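Local coordinates for protein pyridoxal kinase (Lactobacillus plantarum, PDB 3H74) that probably phosphorylates pyridoxal at the expense of ATP to give pyridoxal 5'-phosphate, as a kinase of the ribokinase clan, at residues A[179-184]-A[198-203]. Residues are numbered along the deposited sequence; the frame is centred on the assembly and turned at random.
Sequences TDVQRA and VQYCGA
Val181 and Arg183 face Tyr200 from a strand segment, 180-183, whose axis runs 84° to that of 198-203 and comes no nearer than 8.2 Å. These are the two outer strands of a three-stranded antiparallel sheet; strand 186-192 lies between them and pairs by backbone hydrogen bonds with both, so across this gap the link is made by side chains and one carbonyl. CG of Tyr200 stands anti to the backbone N, which directs CG toward 180-183. Tyr200 OH donates a hydrogen bond of 2.9 Å to Val181 O, an oxygen lying near the ring plane at its edge; the C=O...OH angle is 139° and the donor is tilted from the carbonyl plane. Beside this bond, Val181 CG1 rests 3.6 Å from Tyr200 CE1. Arg183, extended from CG to NE, runs over one ring face in the opposite sense to the tyrosine. Arg183 CD sits over the centre of the Tyr200 ring, 3.8 Å from its centroid, in a CH-pi contact. The guanidinium stacks flat on the ring, centres 4.6 Å apart and planes at 15°, but slipped toward the tyrosine root, where Arg183 NH1 approaches Tyr200 CB at 3.4 Å. Val181 and Val198 both also touch Leu159 of helix 159-167. An alanine in place of Tyr200 would probably leave Val181 O without this donor and the Arg183 chain without the ring it lies on, freer to turn. Hydroxyl and ring face thus serve different chemistries, a directional hydrogen bond and a CH-pi contact with a cation-bearing stack, both at the protein surface.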
loop_
_atom_site.group_PDB
_atom_site.type_symbol
_atom_site.label_atom_id
_atom_site.label_comp_id
_atom_site.label_asym_id
_atom_site.label_seq_id
_atom_site.Cartn_x
_atom_site.Cartn_y
_atom_site.Cartn_z
ATOM N N THR A 179 1.443 9.056 4.430
ATOM C CA THR A 179 0.143 8.554 4.923
ATOM C C THR A 179 -0.146 8.640 6.434
ATOM O O THR A 179 -1.258 8.326 6.869
ATOM C CB THR A 179 -0.073 7.087 4.489
ATOM O OG1 THR A 179 0.973 6.282 5.039
ATOM C CG2 THR A 179 -0.088 6.964 2.958
ATOM N N ASP A 180 0.833 9.068 7.221
ATOM C CA ASP A 180 0.714 9.046 8.685
ATOM C C ASP A 180 0.984 10.417 9.293
ATOM O O ASP A 180 1.451 10.525 10.436
ATOM C CB ASP A 180 1.677 8.010 9.280
ATOM C CG ASP A 180 3.143 8.322 8.979
ATOM O OD1 ASP A 180 3.409 9.276 8.221
ATOM O OD2 ASP A 180 4.031 7.616 9.504
ATOM N N VAL A 181 0.706 11.461 8.530
ATOM C CA VAL A 181 0.964 12.811 8.997
ATOM C C VAL A 181 -0.066 13.173 10.058
ATOM O O VAL A 181 -1.270 13.057 9.830
ATOM C CB VAL A 181 0.932 13.830 7.838
ATOM C CG1 VAL A 181 1.092 15.253 8.360
ATOM C CG2 VAL A 181 2.030 13.530 6.832
ATOM N N GLN A 182 0.425 13.603 11.217
ATOM C CA GLN A 182 -0.435 14.017 12.312
ATOM C C GLN A 182 -0.529 15.529 12.388
ATOM O O GLN A 182 0.484 16.232 12.292
ATOM C CB GLN A 182 0.054 13.420 13.633
ATOM C CG GLN A 182 -0.110 11.908 13.668
ATOM C CD GLN A 182 0.321 11.274 14.968
ATOM O OE1 GLN A 182 1.167 10.381 14.982
ATOM N NE2 GLN A 182 -0.265 11.718 16.070
ATOM N N ARG A 183 -1.752 16.026 12.518
ATOM C CA ARG A 183 -1.999 17.444 12.729
ATOM C C ARG A 183 -3.028 17.551 13.822
ATOM O O ARG A 183 -4.179 17.124 13.647
ATOM C CB ARG A 183 -2.513 18.121 11.460
ATOM C CG ARG A 183 -1.438 18.377 10.431
ATOM C CD ARG A 183 -1.948 19.272 9.339
ATOM N NE ARG A 183 -0.922 19.529 8.333
ATOM C CZ ARG A 183 -1.110 20.263 7.242
ATOM N NH1 ARG A 183 -2.292 20.819 7.005
ATOM N NH2 ARG A 183 -0.113 20.436 6.383
ATOM N N ALA A 184 -2.601 18.128 14.944
ATOM C CA ALA A 184 -3.373 18.130 16.175
ATOM C C ALA A 184 -3.891 16.716 16.462
ATOM O O ALA A 184 -3.097 15.782 16.619
ATOM C CB ALA A 184 -4.511 19.152 16.110
ATOM N N VAL A 198 1.397 22.220 -0.289
ATOM C CA VAL A 198 1.156 21.051 0.552
ATOM C C VAL A 198 -0.313 21.002 0.934
ATOM O O VAL A 198 -0.863 21.955 1.508
ATOM C CB VAL A 198 2.041 21.059 1.822
ATOM C CG1 VAL A 198 1.664 19.907 2.769
ATOM C CG2 VAL A 198 3.511 20.980 1.449
ATOM N N GLN A 199 -0.953 19.894 0.587
ATOM C CA GLN A 199 -2.327 19.653 0.982
ATOM C C GLN A 199 -2.375 18.535 2.013
ATOM O O GLN A 199 -1.471 17.702 2.090
ATOM C CB GLN A 199 -3.192 19.308 -0.232
ATOM C CG GLN A 199 -3.269 20.404 -1.301
ATOM C CD GLN A 199 -3.839 21.719 -0.787
ATOM O OE1 GLN A 199 -4.603 21.755 0.183
ATOM N NE2 GLN A 199 -3.466 22.812 -1.441
ATOM N N TYR A 200 -3.420 18.519 2.807
ATOM C CA TYR A 200 -3.602 17.513 3.844
ATOM C C TYR A 200 -5.027 17.139 3.979
ATOM O O TYR A 200 -5.901 17.952 3.941
ATOM C CB TYR A 200 -3.098 18.059 5.185
ATOM C CG TYR A 200 -3.273 17.152 6.397
ATOM C CD1 TYR A 200 -2.317 16.205 6.712
ATOM C CD2 TYR A 200 -4.348 17.252 7.220
ATOM C CE1 TYR A 200 -2.447 15.382 7.793
ATOM C CE2 TYR A 200 -4.450 16.461 8.315
ATOM C CZ TYR A 200 -3.512 15.513 8.596
ATOM O OH TYR A 200 -3.661 14.708 9.679
ATOM N N CYS A 201 -5.286 15.894 4.187
ATOM C CA CYS A 201 -6.561 15.532 4.712
ATOM C C CYS A 201 -6.383 14.394 5.682
ATOM O O CYS A 201 -5.571 13.574 5.532
ATOM C CB CYS A 201 -7.525 15.166 3.648
ATOM S SG CYS A 201 -7.067 13.858 2.677
ATOM N N GLY A 202 -7.192 14.437 6.704
ATOM C CA GLY A 202 -7.115 13.445 7.742
ATOM C C GLY A 202 -8.446 13.121 8.426
ATOM O O GLY A 202 -9.458 13.546 8.028
ATOM N N ALA A 203 -8.367 12.305 9.432
ATOM C CA ALA A 203 -9.525 11.965 10.221
ATOM C C ALA A 203 -9.054 11.913 11.667
ATOM O O ALA A 203 -7.861 11.746 11.936
ATOM C CB ALA A 203 -10.097 10.628 9.772
#